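Local coordinates for CT009 (Chlamydia trachomatis, PDB 4GQM), which is of uncharacterised function but carries a helix-turn-helix domain that probably binds DNA, and crystallised as a sub-domain-swapped pair of chains, at the interface of chains A and B. Sequence-based numbering; all coordinates share one arbitrary frame. Chains: chain A/B, CT009.

Contact 1: the interface of chains A and B. Residues chain A 22, 25, 27, 32, 35-36; chain B 70-72.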
loop_
_atom_site.group_PDB
_atom_site.type_symbol
_atom_site.label_atom_id
_atom_site.label_comp_id
_atom_site.label_asym_id
_atom_site.label_seq_id
_atom_site.Cartn_x
_atom_site.Cartn_y
_atom_site.Cartn_z
ATOM N N ARG A 22 -7.216 -15.616 14.475
ATOM C CA ARG A 22 -8.512 -14.983 14.278
ATOM C C ARG A 22 -9.670 -15.912 14.643
ATOM O O ARG A 22 -10.626 -15.520 15.324
ATOM C CB ARG A 22 -8.642 -14.503 12.816
ATOM C CG ARG A 22 -9.974 -13.846 12.538
ATOM C CD ARG A 22 -10.148 -13.384 11.126
ATOM N NE ARG A 22 -9.930 -14.405 10.111
ATOM C CZ ARG A 22 -10.842 -15.280 9.711
ATOM N NH1 ARG A 22 -12.049 -15.339 10.283
ATOM N NH2 ARG A 22 -10.539 -16.114 8.724
ATOM N N ARG A 25 -10.443 -16.510 18.278
ATOM C CA ARG A 25 -11.221 -15.421 18.862
ATOM C C ARG A 25 -12.645 -15.334 18.293
ATOM O O ARG A 25 -13.428 -14.485 18.698
ATOM C CB ARG A 25 -10.486 -14.085 18.597
ATOM C CG ARG A 25 -9.150 -13.960 19.318
ATOM C CD ARG A 25 -8.559 -12.528 19.119
ATOM N NE ARG A 25 -9.425 -11.484 19.726
ATOM C CZ ARG A 25 -9.177 -10.174 19.669
ATOM N NH1 ARG A 25 -8.101 -9.754 19.006
ATOM N NH2 ARG A 25 -9.992 -9.272 20.229
ATOM N N LEU A 27 -13.662 -14.313 15.391
ATOM C CA LEU A 27 -13.877 -13.081 14.654
ATOM C C LEU A 27 -13.907 -13.372 13.172
ATOM O O LEU A 27 -13.170 -14.234 12.690
ATOM C CB LEU A 27 -12.736 -12.131 14.956
ATOM C CG LEU A 27 -12.600 -11.697 16.407
ATOM C CD1 LEU A 27 -11.341 -10.824 16.572
ATOM C CD2 LEU A 27 -13.880 -10.986 16.878
ATOM N N VAL A 32 -12.230 -7.875 11.792
ATOM C CA VAL A 32 -10.866 -7.403 11.856
ATOM C C VAL A 32 -10.744 -6.088 11.089
ATOM O O VAL A 32 -10.106 -5.134 11.544
ATOM C CB VAL A 32 -9.886 -8.451 11.322
ATOM C CG1 VAL A 32 -8.496 -7.907 11.328
ATOM C CG2 VAL A 32 -9.968 -9.735 12.158
ATOM N N ALA A 35 -11.931 -3.188 13.180
ATOM C CA ALA A 35 -11.113 -2.818 14.325
ATOM C C ALA A 35 -9.800 -2.178 13.907
ATOM O O ALA A 35 -9.268 -1.305 14.606
ATOM C CB ALA A 35 -10.843 -4.037 15.181
ATOM N N THR A 36 -9.268 -2.620 12.772
ATOM C CA THR A 36 -7.934 -2.234 12.355
ATOM C C THR A 36 -7.943 -1.231 11.216
ATOM O O THR A 36 -6.928 -0.613 10.945
ATOM C CB THR A 36 -7.124 -3.441 11.866
ATOM O OG1 THR A 36 -7.720 -3.992 10.681
ATOM C CG2 THR A 36 -7.055 -4.525 12.947
ATOM N N PHE B 70 -3.191 -6.556 16.457
ATOM C CA PHE B 70 -4.592 -6.670 16.822
ATOM C C PHE B 70 -4.838 -8.045 17.436
ATOM O O PHE B 70 -5.644 -8.191 18.344
ATOM C CB PHE B 70 -5.472 -6.453 15.578
ATOM C CG PHE B 70 -6.893 -6.798 15.813
ATOM C CD1 PHE B 70 -7.701 -5.958 16.564
ATOM C CD2 PHE B 70 -7.411 -7.988 15.353
ATOM C CE1 PHE B 70 -9.014 -6.321 16.845
ATOM C CE2 PHE B 70 -8.716 -8.343 15.625
ATOM C CZ PHE B 70 -9.511 -7.499 16.351
ATOM N N LEU B 71 -4.147 -9.061 16.947
ATOM C CA LEU B 71 -4.294 -10.424 17.450
ATOM C C LEU B 71 -3.351 -10.730 18.612
ATOM O O LEU B 71 -3.180 -11.895 18.973
ATOM C CB LEU B 71 -4.051 -11.410 16.313
ATOM C CG LEU B 71 -5.067 -11.402 15.167
ATOM C CD1 LEU B 71 -4.585 -12.340 14.065
ATOM C CD2 LEU B 71 -6.472 -11.767 15.628
ATOM N N ASP B 72 -2.729 -9.705 19.200
ATOM C CA ASP B 72 -1.850 -9.900 20.375
ATOM C C ASP B 72 -0.655 -10.786 20.065
ATOM O O ASP B 72 -0.149 -11.485 20.944
ATOM C CB ASP B 72 -2.646 -10.396 21.594
ATOM C CG ASP B 72 -3.746 -9.429 21.938
ATOM O OD1 ASP B 72 -3.414 -8.258 22.180
ATOM O OD2 ASP B 72 -4.927 -9.805 21.875
#
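This patch belongs to the sub-domain-swapped interface. B:Phe70, the last residue of helix 59-70, plugs into the helix-turn-helix domain of chain A. Its CG lies anti to the backbone N (chi1 169°). B:Phe70 CB meets the methyl CG2 of A:Thr36 at 3.6 Å. CG touches the same methyl, and the two side chains cross at about a right angle. Along one side of the ring, CD1 meets both A:Thr36 CG2 and A:Ala35 CB. The next atom, B:Phe70 CE1, comes to 3.4 Å from A:Ala35 CB. On the other side, B:Phe70 CE2 lies 3.9 Å from A:Val32 CG2 and also meets A:Leu27 CD1. At the tip, B:Phe70 CZ and A:Leu27 CD1 are 3.8 Å apart, tip to tip.

A:Arg25 covers one face of the ring. Its chain bends at chi3 (63°), and its NH1 makes a cation-pi contact with the B:Phe70 ring. The guanidinium and ring planes are 27° apart. A:Arg25 NH1 also lies 3.0 Å from B:Phe70 O, which sits in plane at the guanidinium edge. The N-H points away, so this is not a hydrogen bond. A:Leu27 CD1 sits over the centre of the guanidinium. A:Arg25 NH1 and B:Asp72 OD2 are 4.3 Å apart, not in contact, so any attraction would be long-range. A:Thr36 OG1 bonds to A:Val32 O, which helps fix its methyl toward the ring. B:Leu71 CD2 packs on A:Arg22 CA at 4.0 Å.

Contact 2: the interface of chains A and B. Residues chain A 36-39; chain B 36-39.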
loop_
_atom_site.group_PDB
_atom_site.type_symbol
_atom_site.label_atom_id
_atom_site.label_comp_id
_atom_site.label_asym_id
_atom_site.label_seq_id
_atom_site.Cartn_x
_atom_site.Cartn_y
_atom_site.Cartn_z
ATOM N N THR A 36 -9.268 -2.620 12.772
ATOM C CA THR A 36 -7.934 -2.234 12.355
ATOM C C THR A 36 -7.943 -1.231 11.216
ATOM O O THR A 36 -6.928 -0.613 10.945
ATOM C CB THR A 36 -7.124 -3.441 11.866
ATOM O OG1 THR A 36 -7.720 -3.992 10.681
ATOM C CG2 THR A 36 -7.055 -4.525 12.947
ATOM N N SER A 37 -9.068 -1.142 10.513
ATOM C CA SER A 37 -9.164 -0.358 9.285
ATOM C C SER A 37 -8.238 -0.855 8.168
ATOM O O SER A 37 -7.945 -0.109 7.222
ATOM C CB SER A 37 -8.917 1.126 9.567
ATOM O OG SER A 37 -9.954 1.633 10.384
ATOM N N ILE A 38 -7.745 -2.084 8.283
ATOM C CA ILE A 38 -7.022 -2.710 7.194
ATOM C C ILE A 38 -8.070 -3.230 6.223
ATOM O O ILE A 38 -9.023 -3.929 6.596
ATOM C CB ILE A 38 -6.183 -3.909 7.678
ATOM C CG1 ILE A 38 -5.175 -3.465 8.729
ATOM C CG2 ILE A 38 -5.490 -4.556 6.515
ATOM C CD1 ILE A 38 -4.593 -4.646 9.470
ATOM N N ARG A 39 -7.922 -2.897 4.960
ATOM C CA ARG A 39 -8.906 -3.324 3.986
ATOM C C ARG A 39 -9.103 -4.823 3.940
ATOM O O ARG A 39 -8.141 -5.613 3.991
ATOM C CB ARG A 39 -8.451 -2.888 2.606
ATOM C CG ARG A 39 -8.399 -1.440 2.390
ATOM C CD ARG A 39 -9.748 -0.883 2.259
ATOM N NE ARG A 39 -9.637 0.553 2.100
ATOM C CZ ARG A 39 -10.669 1.377 2.165
ATOM N NH1 ARG A 39 -11.893 0.892 2.385
ATOM N NH2 ARG A 39 -10.482 2.674 2.020
ATOM N N THR B 36 -13.624 6.983 4.636
ATOM C CA THR B 36 -13.004 6.225 3.566
ATOM C C THR B 36 -12.171 5.065 4.078
ATOM O O THR B 36 -11.818 4.186 3.310
ATOM C CB THR B 36 -12.065 7.099 2.726
ATOM O OG1 THR B 36 -10.961 7.553 3.524
ATOM C CG2 THR B 36 -12.811 8.312 2.159
ATOM N N SER B 37 -11.798 5.119 5.354
ATOM C CA SER B 37 -10.849 4.173 5.933
ATOM C C SER B 37 -9.458 4.228 5.289
ATOM O O SER B 37 -8.673 3.276 5.415
ATOM C CB SER B 37 -11.406 2.747 5.887
ATOM O OG SER B 37 -12.543 2.655 6.722
ATOM N N ILE B 38 -9.159 5.306 4.571
ATOM C CA ILE B 38 -7.813 5.538 4.087
ATOM C C ILE B 38 -7.026 6.107 5.256
ATOM O O ILE B 38 -7.439 7.067 5.922
ATOM C CB ILE B 38 -7.786 6.572 2.944
ATOM C CG1 ILE B 38 -8.640 6.098 1.776
ATOM C CG2 ILE B 38 -6.372 6.817 2.505
ATOM C CD1 ILE B 38 -8.920 7.221 0.805
ATOM N N ARG B 39 -5.879 5.527 5.535
ATOM C CA ARG B 39 -5.096 5.992 6.661
ATOM C C ARG B 39 -4.746 7.463 6.591
ATOM O O ARG B 39 -4.378 8.000 5.529
ATOM C CB ARG B 39 -3.791 5.222 6.702
ATOM C CG ARG B 39 -3.917 3.787 6.974
ATOM C CD ARG B 39 -4.247 3.550 8.382
ATOM N NE ARG B 39 -4.410 2.124 8.580
ATOM C CZ ARG B 39 -4.911 1.593 9.683
ATOM N NH1 ARG B 39 -5.296 2.384 10.686
ATOM N NH2 ARG B 39 -5.036 0.283 9.781
#
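The helix-turn-helix domains of the two chains meet here across the two-fold axis. The contact uses the turn of the motif, residues 37-39, between helix 29-36 and helix 40-48. Helix 40-48 is probably the recognition helix, if the domain binds DNA as its family suggests. Each contact occurs twice, with the chains exchanged.

The polar contact is between a guanidinium and a backbone carbonyl. B:Arg39 is modelled with NH2 against A:Thr36 O, at the end of helix 29-36. The modelled separation is too short to be real, so it says nothing about bond strength. B:Arg39 gets there with CG anti to its own carbonyl carbon and a bend at chi2 (-74°). The rest of the chain runs straight.

Van der Waals contacts flank the same group. A:Ser37 CB lies over one face of the B:Arg39 guanidinium, offset toward the rim, and is 4.0 Å from B:Arg39 CZ. A:Ile38 CG1 meets the guanidinium edge in its plane, 3.9 Å from NH2 of B:Arg39.

Bonds within one chain shape the turn. A:Ile38 N donates to the side-chain hydroxyl OG1 of A:Thr36 over 3.1 Å, at 163° at the hydrogen. A:Ser37 has positive phi (62°), which turns the chain as it leaves the helix.

Contact 3: the interface of chains A and B. Residues chain A 18, 21-22, 29, 32, 38, 43, 46-47; chain B 63-64, 67-68, 71, 73, 78.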
loop_
_atom_site.group_PDB
_atom_site.type_symbol
_atom_site.label_atom_id
_atom_site.label_comp_id
_atom_site.label_asym_id
_atom_site.label_seq_id
_atom_site.Cartn_x
_atom_site.Cartn_y
_atom_site.Cartn_z
ATOM N N PHE A 18 -2.191 -16.373 11.063
ATOM C CA PHE A 18 -3.184 -15.310 11.216
ATOM C C PHE A 18 -4.593 -15.884 11.304
ATOM O O PHE A 18 -5.349 -15.555 12.215
ATOM C CB PHE A 18 -3.086 -14.294 10.069
ATOM C CG PHE A 18 -1.939 -13.352 10.185
ATOM C CD1 PHE A 18 -2.001 -12.283 11.056
ATOM C CD2 PHE A 18 -0.848 -13.432 9.357
ATOM C CE1 PHE A 18 -0.970 -11.384 11.121
ATOM C CE2 PHE A 18 0.203 -12.495 9.448
ATOM C CZ PHE A 18 0.138 -11.506 10.334
ATOM N N GLN A 21 -5.363 -17.712 14.623
ATOM C CA GLN A 21 -5.528 -16.802 15.748
ATOM C C GLN A 21 -6.843 -16.036 15.676
ATOM O O GLN A 21 -7.527 -15.845 16.681
ATOM C CB GLN A 21 -4.332 -15.853 15.860
ATOM C CG GLN A 21 -3.038 -16.555 16.255
ATOM C CD GLN A 21 -3.160 -17.211 17.599
ATOM O OE1 GLN A 21 -3.412 -16.526 18.583
ATOM N NE2 GLN A 21 -2.986 -18.537 17.658
ATOM N N ARG A 22 -7.216 -15.616 14.475
ATOM C CA ARG A 22 -8.512 -14.983 14.278
ATOM C C ARG A 22 -9.670 -15.912 14.643
ATOM O O ARG A 22 -10.626 -15.520 15.324
ATOM C CB ARG A 22 -8.642 -14.503 12.816
ATOM C CG ARG A 22 -9.974 -13.846 12.538
ATOM C CD ARG A 22 -10.148 -13.384 11.126
ATOM N NE ARG A 22 -9.930 -14.405 10.111
ATOM C CZ ARG A 22 -10.842 -15.280 9.711
ATOM N NH1 ARG A 22 -12.049 -15.339 10.283
ATOM N NH2 ARG A 22 -10.539 -16.114 8.724
ATOM N N LEU A 29 -13.276 -11.872 9.193
ATOM C CA LEU A 29 -12.408 -10.906 8.518
ATOM C C LEU A 29 -12.998 -9.493 8.545
ATOM O O LEU A 29 -12.283 -8.526 8.731
ATOM C CB LEU A 29 -12.144 -11.328 7.072
ATOM C CG LEU A 29 -11.222 -12.537 6.953
ATOM C CD1 LEU A 29 -11.261 -13.116 5.552
ATOM C CD2 LEU A 29 -9.837 -12.191 7.364
ATOM N N VAL A 32 -12.230 -7.875 11.792
ATOM C CA VAL A 32 -10.866 -7.403 11.856
ATOM C C VAL A 32 -10.744 -6.088 11.089
ATOM O O VAL A 32 -10.106 -5.134 11.544
ATOM C CB VAL A 32 -9.886 -8.451 11.322
ATOM C CG1 VAL A 32 -8.496 -7.907 11.328
ATOM C CG2 VAL A 32 -9.968 -9.735 12.158
ATOM N N ILE A 38 -7.745 -2.084 8.283
ATOM C CA ILE A 38 -7.022 -2.710 7.194
ATOM C C ILE A 38 -8.070 -3.230 6.223
ATOM O O ILE A 38 -9.023 -3.929 6.596
ATOM C CB ILE A 38 -6.183 -3.909 7.678
ATOM C CG1 ILE A 38 -5.175 -3.465 8.729
ATOM C CG2 ILE A 38 -5.490 -4.556 6.515
ATOM C CD1 ILE A 38 -4.593 -4.646 9.470
ATOM N N LEU A 43 -6.475 -8.222 4.079
ATOM C CA LEU A 43 -6.576 -9.284 5.064
ATOM C C LEU A 43 -6.738 -10.632 4.371
ATOM O O LEU A 43 -6.133 -11.625 4.808
ATOM C CB LEU A 43 -7.750 -9.014 6.020
ATOM C CG LEU A 43 -7.610 -7.767 6.880
ATOM C CD1 LEU A 43 -8.909 -7.453 7.571
ATOM C CD2 LEU A 43 -6.459 -7.897 7.897
ATOM N N ILE A 46 -3.396 -11.711 2.919
ATOM C CA ILE A 46 -2.518 -12.185 3.982
ATOM C C ILE A 46 -2.889 -13.621 4.353
ATOM O O ILE A 46 -2.025 -14.507 4.408
ATOM C CB ILE A 46 -2.592 -11.276 5.211
ATOM C CG1 ILE A 46 -1.942 -9.930 4.914
ATOM C CG2 ILE A 46 -1.923 -11.954 6.429
ATOM C CD1 ILE A 46 -2.224 -8.890 5.956
ATOM N N GLU A 47 -4.163 -13.878 4.626
ATOM C CA GLU A 47 -4.539 -15.228 5.073
ATOM C C GLU A 47 -4.331 -16.263 3.987
ATOM O O GLU A 47 -4.013 -17.416 4.295
ATOM C CB GLU A 47 -5.952 -15.251 5.638
ATOM C CG GLU A 47 -6.067 -14.511 6.948
ATOM C CD GLU A 47 -7.323 -14.800 7.726
ATOM O OE1 GLU A 47 -8.207 -15.522 7.214
ATOM O OE2 GLU A 47 -7.404 -14.330 8.889
ATOM N N PHE B 63 0.595 -4.031 6.852
ATOM C CA PHE B 63 -0.679 -4.679 7.124
ATOM C C PHE B 63 -0.460 -5.881 8.045
ATOM O O PHE B 63 -1.236 -6.130 8.966
ATOM C CB PHE B 63 -1.347 -5.196 5.838
ATOM C CG PHE B 63 -1.664 -4.144 4.786
ATOM C CD1 PHE B 63 -1.977 -2.839 5.123
ATOM C CD2 PHE B 63 -1.657 -4.495 3.431
ATOM C CE1 PHE B 63 -2.248 -1.896 4.090
ATOM C CE2 PHE B 63 -1.938 -3.553 2.429
ATOM C CZ PHE B 63 -2.256 -2.300 2.770
ATOM N N MET B 64 0.573 -6.669 7.751
ATOM C CA MET B 64 0.852 -7.836 8.575
ATOM C C MET B 64 1.162 -7.456 10.027
ATOM O O MET B 64 0.688 -8.106 10.963
ATOM C CB MET B 64 1.984 -8.661 7.989
ATOM C CG MET B 64 1.566 -9.401 6.736
ATOM S SD MET B 64 2.976 -10.336 6.110
ATOM C CE MET B 64 2.214 -11.211 4.744
ATOM N N TYR B 67 -2.080 -6.287 11.746
ATOM C CA TYR B 67 -2.982 -7.403 11.994
ATOM C C TYR B 67 -2.438 -8.227 13.169
ATOM O O TYR B 67 -3.172 -8.610 14.083
ATOM C CB TYR B 67 -3.094 -8.222 10.708
ATOM C CG TYR B 67 -4.136 -9.321 10.670
ATOM C CD1 TYR B 67 -5.073 -9.476 11.668
ATOM C CD2 TYR B 67 -4.190 -10.191 9.611
ATOM C CE1 TYR B 67 -6.035 -10.471 11.590
ATOM C CE2 TYR B 67 -5.152 -11.189 9.528
ATOM C CZ TYR B 67 -6.068 -11.334 10.537
ATOM O OH TYR B 67 -7.049 -12.297 10.511
ATOM N N ALA B 68 -1.127 -8.469 13.175
ATOM C CA ALA B 68 -0.532 -9.236 14.262
ATOM C C ALA B 68 -0.779 -8.540 15.585
ATOM O O ALA B 68 -1.118 -9.199 16.581
ATOM C CB ALA B 68 0.929 -9.421 14.018
ATOM N N LEU B 71 -4.147 -9.061 16.947
ATOM C CA LEU B 71 -4.294 -10.424 17.450
ATOM C C LEU B 71 -3.351 -10.730 18.612
ATOM O O LEU B 71 -3.180 -11.895 18.973
ATOM C CB LEU B 71 -4.051 -11.410 16.313
ATOM C CG LEU B 71 -5.067 -11.402 15.167
ATOM C CD1 LEU B 71 -4.585 -12.340 14.065
ATOM C CD2 LEU B 71 -6.472 -11.767 15.628
ATOM N N MET B 73 -0.186 -10.731 18.830
ATOM C CA MET B 73 1.049 -11.395 18.437
ATOM C C MET B 73 2.149 -10.367 18.241
ATOM O O MET B 73 1.885 -9.219 17.858
ATOM C CB MET B 73 0.860 -12.180 17.148
ATOM C CG MET B 73 -0.091 -13.363 17.288
ATOM S SD MET B 73 -0.093 -14.456 15.860
ATOM C CE MET B 73 -1.022 -13.417 14.764
ATOM N N LEU B 78 7.132 -12.723 14.536
ATOM C CA LEU B 78 6.446 -13.569 13.578
ATOM C C LEU B 78 7.125 -13.474 12.203
ATOM O O LEU B 78 7.369 -14.503 11.537
ATOM C CB LEU B 78 4.957 -13.192 13.537
ATOM C CG LEU B 78 4.083 -13.952 12.554
ATOM C CD1 LEU B 78 4.101 -15.427 12.863
ATOM C CD2 LEU B 78 2.670 -13.416 12.593
#
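B:Tyr67 has CG anti to its backbone N (chi1 -171°), which sends the ring from helix 59-70 into the helix-turn-helix domain of chain A. A:Phe18 has CG anti to its carbonyl carbon (chi1 -76°). The two side chains slide past each other in opposite directions. A:Phe18 CD1 lies over one face of the B:Tyr67 ring, 3.4 Å from B:Tyr67 CD2. A:Leu43 CD2 lies over the opposite face, 3.7 Å from B:Tyr67 CD2, in a CH-pi contact. A:Val32 CG1 reaches B:Tyr67 CE1 at 3.6 Å. The ring is thus clamped on both faces and its rotation is restricted.

The rim of A:Phe18 has its own neighbours. Its edge points in plane at the backbone N of B:Ala68, and CZ packs on B:Leu78 CD2. A:Ile46 CD1 touches both B:Phe63 CB and B:Met64 CG. At the other margin, A:Gln21 CG touches the sulfur SD of B:Met73 at 3.6 Å.

The phenol ends at a salt bridge within chain A. A:Arg22 grips A:Glu47 side-on, with NE to OE2 and NH2 to OE1, both on syn lone pairs. A:Arg22 NE to A:Glu47 OE2 is 2.8 Å and nearly straight, 173° at the hydrogen. This pairing positions the acid for the tyrosine and would tend to keep it ionised. B:Tyr67 OH donates to A:Glu47 OE2 over 2.6 Å, on the anti lone pair.

Contact 4: the interface of chains A and B. Residues chain A 7, 10-11, 14, 51, 54; chain B 64, 79, 82, 84-85, 88.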
loop_
_atom_site.group_PDB
_atom_site.type_symbol
_atom_site.label_atom_id
_atom_site.label_comp_id
_atom_site.label_asym_id
_atom_site.label_seq_id
_atom_site.Cartn_x
_atom_site.Cartn_y
_atom_site.Cartn_z
ATOM N N VAL A 7 9.467 -18.863 -0.359
ATOM C CA VAL A 7 8.632 -17.685 -0.110
ATOM C C VAL A 7 7.152 -18.073 -0.074
ATOM O O VAL A 7 6.428 -17.731 0.823
ATOM C CB VAL A 7 8.859 -16.587 -1.204
ATOM C CG1 VAL A 7 7.756 -15.502 -1.186
ATOM C CG2 VAL A 7 10.254 -15.960 -1.027
ATOM N N GLU A 10 6.313 -20.253 2.967
ATOM C CA GLU A 10 6.245 -19.427 4.164
ATOM C C GLU A 10 4.979 -18.583 4.175
ATOM O O GLU A 10 4.353 -18.432 5.224
ATOM C CB GLU A 10 7.417 -18.481 4.298
ATOM C CG GLU A 10 8.715 -19.150 4.800
ATOM C CD GLU A 10 9.783 -18.149 5.112
ATOM O OE1 GLU A 10 9.590 -16.929 4.840
ATOM O OE2 GLU A 10 10.854 -18.577 5.610
ATOM N N LEU A 11 4.607 -17.952 3.039
ATOM C CA LEU A 11 3.410 -17.097 3.037
ATOM C C LEU A 11 2.174 -17.896 3.376
ATOM O O LEU A 11 1.291 -17.402 4.081
ATOM C CB LEU A 11 3.244 -16.424 1.668
ATOM C CG LEU A 11 4.209 -15.286 1.416
ATOM C CD1 LEU A 11 4.141 -14.873 -0.040
ATOM C CD2 LEU A 11 3.915 -14.074 2.308
ATOM N N LEU A 14 2.322 -18.495 7.177
ATOM C CA LEU A 14 2.068 -17.263 7.865
ATOM C C LEU A 14 0.571 -16.935 7.827
ATOM O O LEU A 14 -0.031 -16.527 8.828
ATOM C CB LEU A 14 2.907 -16.169 7.196
ATOM C CG LEU A 14 2.794 -14.782 7.749
ATOM C CD1 LEU A 14 3.114 -14.777 9.235
ATOM C CD2 LEU A 14 3.745 -13.921 6.980
ATOM N N LEU A 51 1.211 -13.580 -2.658
ATOM C CA LEU A 51 2.214 -12.537 -2.856
ATOM C C LEU A 51 1.767 -11.496 -3.868
ATOM O O LEU A 51 1.928 -10.290 -3.643
ATOM C CB LEU A 51 3.556 -13.123 -3.301
ATOM C CG LEU A 51 4.699 -12.138 -3.390
ATOM C CD1 LEU A 51 5.012 -11.470 -2.080
ATOM C CD2 LEU A 51 5.972 -12.801 -3.973
ATOM N N LEU A 54 -0.618 -9.018 -2.597
ATOM C CA LEU A 54 -0.000 -8.136 -1.611
ATOM C C LEU A 54 0.913 -7.074 -2.196
ATOM O O LEU A 54 0.956 -5.955 -1.700
ATOM C CB LEU A 54 0.771 -9.000 -0.610
ATOM C CG LEU A 54 -0.052 -9.899 0.302
ATOM C CD1 LEU A 54 0.809 -10.911 1.062
ATOM C CD2 LEU A 54 -0.871 -9.075 1.270
ATOM N N MET B 64 0.573 -6.669 7.751
ATOM C CA MET B 64 0.852 -7.836 8.575
ATOM C C MET B 64 1.162 -7.456 10.027
ATOM O O MET B 64 0.688 -8.106 10.963
ATOM C CB MET B 64 1.984 -8.661 7.989
ATOM C CG MET B 64 1.566 -9.401 6.736
ATOM S SD MET B 64 2.976 -10.336 6.110
ATOM C CE MET B 64 2.214 -11.211 4.744
ATOM N N LEU B 79 7.435 -12.259 11.757
ATOM C CA LEU B 79 8.051 -12.126 10.453
ATOM C C LEU B 79 9.483 -12.650 10.484
ATOM O O LEU B 79 9.926 -13.246 9.512
ATOM C CB LEU B 79 7.928 -10.676 9.931
ATOM C CG LEU B 79 6.478 -10.244 9.602
ATOM C CD1 LEU B 79 6.426 -8.863 8.987
ATOM C CD2 LEU B 79 5.713 -11.289 8.754
ATOM N N HIS B 82 9.813 -16.099 9.514
ATOM C CA HIS B 82 9.572 -16.313 8.096
ATOM C C HIS B 82 10.653 -15.540 7.354
ATOM O O HIS B 82 10.379 -14.506 6.743
ATOM C CB HIS B 82 8.145 -15.883 7.721
ATOM C CG HIS B 82 7.104 -16.718 8.403
ATOM N ND1 HIS B 82 6.716 -16.512 9.710
ATOM C CD2 HIS B 82 6.460 -17.829 7.987
ATOM C CE1 HIS B 82 5.839 -17.435 10.054
ATOM N NE2 HIS B 82 5.680 -18.251 9.033
ATOM N N TYR B 84 12.360 -15.865 4.598
ATOM C CA TYR B 84 12.225 -15.609 3.167
ATOM C C TYR B 84 11.244 -14.464 2.897
ATOM O O TYR B 84 11.510 -13.643 2.008
ATOM C CB TYR B 84 11.833 -16.836 2.362
ATOM C CG TYR B 84 12.973 -17.880 2.275
ATOM C CD1 TYR B 84 13.211 -18.816 3.308
ATOM C CD2 TYR B 84 13.802 -17.917 1.183
ATOM C CE1 TYR B 84 14.244 -19.762 3.205
ATOM C CE2 TYR B 84 14.827 -18.851 1.100
ATOM C CZ TYR B 84 15.045 -19.746 2.124
ATOM O OH TYR B 84 16.068 -20.681 2.004
ATOM N N VAL B 85 10.146 -14.426 3.626
ATOM C CA VAL B 85 9.195 -13.315 3.483
ATOM C C VAL B 85 9.902 -12.051 3.895
ATOM O O VAL B 85 9.755 -11.028 3.182
ATOM C CB VAL B 85 7.959 -13.561 4.342
ATOM C CG1 VAL B 85 7.030 -12.319 4.366
ATOM C CG2 VAL B 85 7.166 -14.745 3.838
ATOM N N ILE B 88 12.418 -10.729 1.500
ATOM C CA ILE B 88 11.814 -10.100 0.328
ATOM C C ILE B 88 11.186 -8.755 0.656
ATOM O O ILE B 88 11.204 -7.875 -0.189
ATOM C CB ILE B 88 10.822 -10.999 -0.433
ATOM C CG1 ILE B 88 9.586 -11.269 0.407
ATOM C CG2 ILE B 88 11.510 -12.248 -0.948
ATOM C CD1 ILE B 88 8.404 -11.640 -0.429
#
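Helix 2-24, the first helix of this helix-turn-helix protein, lies in chain A against helix 83-104 of chain B and the turn before it. A:Glu10 makes the central polar contact. Its chain is extended beyond CG, with CG anti to the carbonyl carbon (chi1 -78°). The carboxylate meets the start of helix 83-104. B:Val85 N donates to A:Glu10 OE1 over 2.8 Å, at 156° at the hydrogen, nearly along the C-O axis. B:Tyr84 N gives a weak bond to A:Glu10 OE2 at 3.3 Å. The acid thus caps the N-terminus of this helix, where the helix dipole would favour a negative charge. OE2 also lies in plane at the edge of the B:Tyr84 ring.

Around the acid, B:His82 slides past A:Glu10 in the opposite direction, and its imidazole edge meets A:Glu10 CB in plane. A:Leu11 CD2 packs on B:Val85 CG2 at 3.7 Å. These two contacts flank A:Glu10 and would hold its chain in place. One face of the imidazole carries A:Leu14 CB, while A:Leu14 CD1 touches B:His82 CE1 at 3.9 Å.

Farther out the contacts are apolar. A:Leu14 has CG anti to the backbone N (chi1 180°), and its CD2 touches both B:Leu79 CD2 and B:Met64 SD. A:Val7 and B:Ile88 meet tip to tip. B:Ile88 CD1 also reaches A:Leu51 CD1 at 3.8 Å, and the straight chain of B:Met64 brings CE to A:Leu54 CD1.

Contacts 1 and 3 are nearly continuous: their C-alpha centres are about 7 Å apart and they share A:Arg22, A:Val32 and B:Leu71. Contact 4 lies about 13 Å from contact 3, and B:Met64 joins them. Helix 2-24 of chain A and helix 59-70 of chain B contribute to contacts 1, 3 and 4, which form one long swapped seam. Contact 2 is about 14 Å from both contact 1 and contact 3, linked through A:Thr36 and A:Ile38. It brings together the same loop from both chains. Two-fold symmetry repeats the seam, consistent with the sub-domain swap; the structure alone does not show whether this pair forms in the cell.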